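Local atomic coordinates of protein Rv1364c/MT1410 (Mycobacterium tuberculosis, PDB entry 3KE6), a protein that probably regulates a sigma factor, joining a manganese-binding phosphatase domain of the RsbU type to a kinase domain of the RsbW anti-sigma factor type. Residues Ile38-Ala46 / Arg387-Thr395; Gly189-Pro197 / Leu236-Asn246. All coordinates share one frame; numbering follows the deposited sequence.

From the N terminus, strand 36-43 comes first; 340 residues separate segment 38-46 from segment 387-395, so contact 1 closes a loop that takes in nearly the whole chain. Contact 2 falls within that loop and closes a much smaller one, of 38 residues, which holds helix 198-212 and the first part of helix 227-241. The two contacts do not cross. Contact 1 brings the far end of long strand 376-391, which begins among the strands of the kinase-like domain, alongside strand 36-43 of the phosphatase part, while contact 2 ties the loop after strand 182-186 to helix 227-241. They meet where Leu-236 CD2 packs 3.4 Å from Leu-43 CD1, and where the tail at Asp-394 and Thr-395 touches Tyr-245.

Contact 1 of 2, residues Ile38-Ala46 / Arg387-Thr395; sequences IAAEYLVAA and RPARFVTDT
Strands 36-43 and 376-391 run parallel here, with Glu-41 beside Arg-390 and Tyr-42 beside Phe-391, and three backbone bonds of 2.9 to 3.1 Å join them: Arg-390 N to Ala-40 O, Tyr-42 N to Arg-390 O and Val-392 N to Tyr-42 O. One water extends the ladder, taking the N-H of Ala-40 and donating to Pro-388 O. Adjacent positions on parallel strands put the rings of Tyr-42 and Phe-391 on the same face, where their planes lie 17° apart. They form an offset pair with little overlap, centroids 4.8 Å apart, Phe-391 CD1 lying 3.4 Å from Tyr-42 CE2. Tyr-42 has CG between its backbone N and carbonyl carbon (chi1 68°), which lays the ring toward the partner strand, and small Ala-389 fits at its edge. On the other face Glu-41 and Arg-390 lie side by side. OE1 of Glu-41 sits over the guanidinium face, 4.1 Å from Arg-390 NH2, an attraction of charges alone. Glu-237 crowds Glu-41 with like charge, which may raise the pKa of one of them. Leu-43 and Val-392 pack alongside each other. The arrangement is a parallel pair within a mixed sheet, the end of strand 376-391 lying between strand 29-31 and strand 36-43, itself paired with 249-256 of the PP2C-type phosphatase domain.

Contact 2 of 2, residues Gly189-Pro197 / Leu236-Asn246; sequences GLIERPGRP and LELLLRSTGYN
Arg-193, Pro-194 and Leu-239 carry much of this contact, in which a type II beta turn, Arg-193 to Arg-196, rests against the C-terminal part of helix 227-241 and the residues that follow it. The site is part of the PP2C-type phosphatase domain: Gly-189 directly follows the manganese ligand Asp-188, and Asn-246 directly precedes the ligand Asp-247. Arg-193 reaches over the helix with a long, partly apolar chain. Its CD packs on Leu-240 CD2 (3.8 Å) and the methyl CG2 of Thr-243, while Leu-239 CD2 lies over one guanidinium face. A bend at chi3 (-82°) swings the guanidinium back to the helix, where NH1 comes 3.1 Å from Leu-239 O; NH2 forms a salt bridge with Glu-204, which also holds Arg-196. Leu-239 points its other methyl, CD1, across Leu-190, 3.7 Å from CD1 of that residue. Proline suits the second turn position because its ring restricts phi to about the value needed there (-47° here), and Gly-195 the third, where phi is positive (58°). Gly-244 likewise takes a positive phi, letting the chain leave the helix. Two residues after Gly-244, the amide of Asn-246 runs alongside the puckered ring of Pro-194 but points the opposite way, with Pro-194 CD 3.9 Å from Asn-246 ND2.

Contact 1 of 2, residues Ile38-Ala46 / Arg387-Thr395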
# COMPACT_ATOMS: atom_id res chain seq x y z
N ILE A 38 1.52 0.84 4.99
CA ILE A 38 2.46 1.00 3.92
C ILE A 38 2.58 2.49 3.56
O ILE A 38 1.59 3.20 3.45
CB ILE A 38 1.98 0.23 2.68
CG1 ILE A 38 1.39 -1.13 3.07
CG2 ILE A 38 3.13 0.03 1.69
CD1 ILE A 38 0.65 -1.80 1.96
N ALA A 39 3.82 2.93 3.34
CA ALA A 39 4.12 4.28 2.88
C ALA A 39 5.15 4.21 1.76
O ALA A 39 6.00 3.32 1.73
CB ALA A 39 4.68 5.11 4.04
N ALA A 40 5.08 5.20 0.87
CA ALA A 40 5.97 5.27 -0.28
C ALA A 40 6.35 6.72 -0.58
O ALA A 40 5.50 7.59 -0.65
CB ALA A 40 5.32 4.64 -1.49
N GLU A 41 7.64 6.93 -0.81
CA GLU A 41 8.19 8.23 -1.14
C GLU A 41 9.25 8.08 -2.24
O GLU A 41 10.00 7.10 -2.24
CB GLU A 41 8.81 8.84 0.09
CG GLU A 41 9.07 10.32 -0.02
CD GLU A 41 9.01 11.02 1.33
OE1 GLU A 41 8.02 10.82 2.07
OE2 GLU A 41 9.95 11.79 1.62
N TYR A 42 9.31 9.03 -3.16
CA TYR A 42 10.27 8.95 -4.24
C TYR A 42 10.66 10.29 -4.85
O TYR A 42 9.92 11.26 -4.79
CB TYR A 42 9.75 8.02 -5.32
CG TYR A 42 8.55 8.53 -6.09
CD1 TYR A 42 7.29 8.56 -5.51
CD2 TYR A 42 8.68 8.98 -7.40
CE1 TYR A 42 6.18 9.03 -6.22
CE2 TYR A 42 7.57 9.44 -8.11
CZ TYR A 42 6.33 9.46 -7.51
OH TYR A 42 5.24 9.93 -8.21
N LEU A 43 11.86 10.31 -5.43
CA LEU A 43 12.41 11.45 -6.14
C LEU A 43 12.90 10.96 -7.49
O LEU A 43 13.31 9.79 -7.64
CB LEU A 43 13.56 12.05 -5.36
CG LEU A 43 13.26 12.52 -3.95
CD1 LEU A 43 13.18 11.35 -2.98
CD2 LEU A 43 14.31 13.52 -3.49
N VAL A 44 12.87 11.85 -8.47
CA VAL A 44 13.28 11.53 -9.83
C VAL A 44 14.42 12.45 -10.24
O VAL A 44 14.24 13.67 -10.26
CB VAL A 44 12.06 11.65 -10.78
CG1 VAL A 44 12.50 11.91 -12.20
CG2 VAL A 44 11.21 10.38 -10.72
N ALA A 45 15.58 11.87 -10.56
CA ALA A 45 16.82 12.61 -10.92
C ALA A 45 16.64 13.72 -11.97
O ALA A 45 17.25 14.78 -11.85
CB ALA A 45 17.90 11.64 -11.38
N ALA A 46 15.80 13.47 -12.98
CA ALA A 46 15.55 14.45 -14.04
C ALA A 46 14.68 15.60 -13.54
O ALA A 46 14.19 15.59 -12.40
CB ALA A 46 14.90 13.78 -15.23
N ARG A 387 -3.64 5.40 -0.27
CA ARG A 387 -2.97 6.62 0.24
C ARG A 387 -1.97 7.02 -0.79
O ARG A 387 -1.27 6.17 -1.31
CB ARG A 387 -2.25 6.38 1.56
CG ARG A 387 -3.18 5.93 2.64
CD ARG A 387 -2.44 5.52 3.88
NE ARG A 387 -1.88 6.69 4.52
CZ ARG A 387 -2.53 7.50 5.34
NH1 ARG A 387 -3.80 7.29 5.64
NH2 ARG A 387 -1.89 8.54 5.86
N PRO A 388 -1.90 8.30 -1.11
CA PRO A 388 -0.94 8.70 -2.13
C PRO A 388 0.50 8.51 -1.68
O PRO A 388 0.81 8.59 -0.49
CB PRO A 388 -1.24 10.20 -2.37
CG PRO A 388 -1.99 10.65 -1.25
CD PRO A 388 -2.67 9.44 -0.61
N ALA A 389 1.34 8.22 -2.67
CA ALA A 389 2.77 8.22 -2.48
C ALA A 389 3.17 9.67 -2.37
O ALA A 389 2.48 10.53 -2.90
CB ALA A 389 3.44 7.56 -3.68
N ARG A 390 4.26 9.96 -1.67
CA ARG A 390 4.84 11.31 -1.66
C ARG A 390 5.90 11.47 -2.76
O ARG A 390 6.94 10.81 -2.75
CB ARG A 390 5.46 11.61 -0.30
CG ARG A 390 6.20 12.95 -0.22
CD ARG A 390 5.25 14.09 0.07
NE ARG A 390 4.49 13.87 1.30
CZ ARG A 390 4.96 14.04 2.54
NH1 ARG A 390 4.14 13.81 3.57
NH2 ARG A 390 6.23 14.42 2.76
N PHE A 391 5.65 12.38 -3.70
CA PHE A 391 6.63 12.74 -4.71
C PHE A 391 7.31 14.05 -4.35
O PHE A 391 6.66 15.09 -4.32
CB PHE A 391 5.96 12.83 -6.09
CG PHE A 391 6.88 13.23 -7.21
CD1 PHE A 391 8.17 12.71 -7.30
CD2 PHE A 391 6.44 14.09 -8.20
CE1 PHE A 391 9.02 13.07 -8.36
CE2 PHE A 391 7.28 14.45 -9.27
CZ PHE A 391 8.58 13.94 -9.34
N VAL A 392 8.60 14.00 -4.07
CA VAL A 392 9.37 15.16 -3.61
C VAL A 392 10.28 15.74 -4.69
O VAL A 392 10.75 15.02 -5.57
CB VAL A 392 10.24 14.78 -2.39
CG1 VAL A 392 10.88 16.01 -1.75
CG2 VAL A 392 9.40 14.01 -1.36
N THR A 393 10.51 17.05 -4.62
CA THR A 393 11.60 17.73 -5.35
C THR A 393 12.25 18.81 -4.47
O THR A 393 11.75 19.94 -4.39
CB THR A 393 11.12 18.39 -6.67
OG1 THR A 393 10.10 19.36 -6.37
CG2 THR A 393 10.58 17.34 -7.65
N ASP A 394 13.37 18.45 -3.82
CA ASP A 394 14.14 19.31 -2.89
C ASP A 394 15.64 19.01 -3.01
O ASP A 394 16.04 17.85 -2.99
CB ASP A 394 13.72 19.02 -1.43
CG ASP A 394 12.74 20.04 -0.88
OD1 ASP A 394 11.68 19.63 -0.35
OD2 ASP A 394 13.03 21.25 -0.95
N THR A 395 16.47 20.06 -3.09
CA THR A 395 17.96 19.96 -3.15
C THR A 395 18.51 19.18 -4.37
O THR A 395 19.15 18.12 -4.24
CB THR A 395 18.62 19.45 -1.78
OG1 THR A 395 17.71 18.63 -1.04
CG2 THR A 395 19.06 20.63 -0.89
O HOH W 1 2.50 7.00 1.08

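Contact 2 of 2, residues Gly189-Pro197 / Leu236-Asn246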
# COMPACT_ATOMS: atom_id res chain seq x y z
N GLY A 189 19.83 4.85 -5.05
CA GLY A 189 19.87 6.30 -4.96
C GLY A 189 19.84 6.79 -3.53
O GLY A 189 20.38 7.85 -3.22
N LEU A 190 19.23 6.02 -2.64
CA LEU A 190 19.11 6.41 -1.25
C LEU A 190 20.44 6.35 -0.53
O LEU A 190 20.73 7.18 0.32
CB LEU A 190 18.09 5.51 -0.54
CG LEU A 190 17.60 5.96 0.83
CD1 LEU A 190 17.11 7.41 0.86
CD2 LEU A 190 16.51 5.01 1.27
N ILE A 191 21.27 5.37 -0.88
CA ILE A 191 22.53 5.19 -0.17
C ILE A 191 23.78 5.61 -0.95
O ILE A 191 24.83 5.74 -0.35
CB ILE A 191 22.67 3.75 0.38
CG1 ILE A 191 22.51 2.70 -0.73
CG2 ILE A 191 21.64 3.52 1.50
CD1 ILE A 191 22.81 1.29 -0.26
N GLU A 192 23.66 5.83 -2.26
CA GLU A 192 24.78 6.34 -3.07
C GLU A 192 24.62 7.84 -3.31
O GLU A 192 24.49 8.29 -4.44
CB GLU A 192 24.88 5.61 -4.40
CG GLU A 192 24.94 4.10 -4.27
CD GLU A 192 25.87 3.46 -5.28
OE1 GLU A 192 25.36 2.88 -6.27
OE2 GLU A 192 27.12 3.53 -5.07
N ARG A 193 24.65 8.59 -2.21
CA ARG A 193 24.46 10.05 -2.23
C ARG A 193 25.81 10.73 -2.49
O ARG A 193 26.85 10.19 -2.10
CB ARG A 193 23.86 10.52 -0.88
CG ARG A 193 22.58 9.75 -0.49
CD ARG A 193 22.09 10.06 0.92
NE ARG A 193 22.78 9.30 1.96
CZ ARG A 193 23.51 9.82 2.95
NH1 ARG A 193 23.66 11.14 3.08
NH2 ARG A 193 24.09 9.02 3.84
N PRO A 194 25.80 11.91 -3.15
CA PRO A 194 27.02 12.68 -3.40
C PRO A 194 27.90 12.84 -2.15
O PRO A 194 27.39 13.08 -1.05
CB PRO A 194 26.50 14.05 -3.86
CG PRO A 194 25.11 13.85 -4.28
CD PRO A 194 24.61 12.54 -3.75
N GLY A 195 29.22 12.71 -2.34
CA GLY A 195 30.20 12.91 -1.28
C GLY A 195 30.02 12.01 -0.07
O GLY A 195 30.29 12.43 1.05
N ARG A 196 29.55 10.78 -0.29
CA ARG A 196 29.33 9.82 0.80
C ARG A 196 29.71 8.40 0.35
O ARG A 196 29.17 7.89 -0.62
CB ARG A 196 27.86 9.84 1.26
CG ARG A 196 27.33 11.19 1.79
CD ARG A 196 27.33 11.25 3.29
NE ARG A 196 28.64 10.95 3.83
CZ ARG A 196 28.90 10.73 5.12
NH1 ARG A 196 27.94 10.79 6.04
NH2 ARG A 196 30.15 10.46 5.48
N PRO A 197 30.66 7.77 1.07
CA PRO A 197 31.05 6.41 0.70
C PRO A 197 30.01 5.37 1.14
O PRO A 197 29.36 5.54 2.18
CB PRO A 197 32.37 6.21 1.44
CG PRO A 197 32.29 7.08 2.61
CD PRO A 197 31.41 8.25 2.24
N LEU A 236 14.08 9.72 4.84
CA LEU A 236 14.48 10.16 3.50
C LEU A 236 14.90 11.63 3.44
O LEU A 236 15.86 11.98 2.74
CB LEU A 236 13.38 9.87 2.47
CG LEU A 236 13.79 10.00 1.00
CD1 LEU A 236 13.21 8.86 0.17
CD2 LEU A 236 13.37 11.37 0.42
N GLU A 237 14.21 12.48 4.19
CA GLU A 237 14.43 13.93 4.15
C GLU A 237 15.64 14.40 4.98
O GLU A 237 16.26 15.41 4.66
CB GLU A 237 13.15 14.68 4.54
CG GLU A 237 12.02 14.47 3.51
CD GLU A 237 10.62 14.72 4.08
OE1 GLU A 237 10.39 15.84 4.63
OE2 GLU A 237 9.76 13.81 3.97
N LEU A 238 15.98 13.66 6.04
CA LEU A 238 17.24 13.90 6.74
C LEU A 238 18.42 13.33 5.94
O LEU A 238 19.45 13.99 5.81
CB LEU A 238 17.21 13.31 8.16
CG LEU A 238 16.35 14.10 9.15
CD1 LEU A 238 16.03 13.29 10.40
CD2 LEU A 238 17.03 15.40 9.52
N LEU A 239 18.27 12.13 5.39
CA LEU A 239 19.34 11.56 4.55
C LEU A 239 19.73 12.47 3.38
O LEU A 239 20.89 12.52 3.00
CB LEU A 239 18.96 10.18 3.99
CG LEU A 239 19.07 8.92 4.85
CD1 LEU A 239 19.24 7.72 3.92
CD2 LEU A 239 20.20 8.96 5.86
N LEU A 240 18.76 13.20 2.83
CA LEU A 240 19.00 14.05 1.67
C LEU A 240 19.01 15.55 2.00
O LEU A 240 19.33 16.36 1.13
CB LEU A 240 17.95 13.78 0.60
CG LEU A 240 17.80 12.32 0.17
CD1 LEU A 240 16.58 12.15 -0.72
CD2 LEU A 240 19.07 11.82 -0.52
N ARG A 241 18.67 15.90 3.24
CA ARG A 241 18.58 17.30 3.70
C ARG A 241 19.69 18.17 3.14
O ARG A 241 19.43 19.16 2.45
CB ARG A 241 18.61 17.36 5.24
CG ARG A 241 18.83 18.75 5.84
CD ARG A 241 19.22 18.68 7.32
NE ARG A 241 18.06 18.54 8.22
CZ ARG A 241 18.11 18.64 9.55
NH1 ARG A 241 19.26 18.88 10.18
NH2 ARG A 241 17.01 18.51 10.27
N SER A 242 20.93 17.81 3.48
CA SER A 242 22.10 18.59 3.09
C SER A 242 22.80 17.99 1.87
O SER A 242 23.30 18.72 1.01
CB SER A 242 23.10 18.66 4.26
OG SER A 242 23.60 17.37 4.58
N THR A 243 22.81 16.66 1.82
CA THR A 243 23.66 15.93 0.88
C THR A 243 23.15 15.94 -0.57
O THR A 243 23.92 15.65 -1.50
CB THR A 243 23.81 14.47 1.36
OG1 THR A 243 25.06 13.94 0.94
CG2 THR A 243 22.67 13.61 0.83
N GLY A 244 21.87 16.24 -0.77
CA GLY A 244 21.26 16.21 -2.11
C GLY A 244 21.15 14.80 -2.66
O GLY A 244 21.36 13.82 -1.94
N TYR A 245 20.84 14.69 -3.95
CA TYR A 245 20.68 13.39 -4.61
C TYR A 245 21.16 13.45 -6.06
O TYR A 245 21.13 14.52 -6.67
CB TYR A 245 19.22 12.87 -4.53
CG TYR A 245 18.13 13.75 -5.15
CD1 TYR A 245 17.98 15.09 -4.79
CD2 TYR A 245 17.23 13.23 -6.07
CE1 TYR A 245 16.97 15.89 -5.35
CE2 TYR A 245 16.21 14.02 -6.63
CZ TYR A 245 16.10 15.35 -6.26
OH TYR A 245 15.12 16.16 -6.80
N ASN A 246 21.60 12.32 -6.60
CA ASN A 246 22.06 12.27 -8.00
C ASN A 246 21.52 11.13 -8.88
O ASN A 246 21.88 11.05 -10.05
CB ASN A 246 23.60 12.28 -8.04
CG ASN A 246 24.22 10.97 -7.57
OD1 ASN A 246 23.56 9.92 -7.51
ND2 ASN A 246 25.52 11.03 -7.24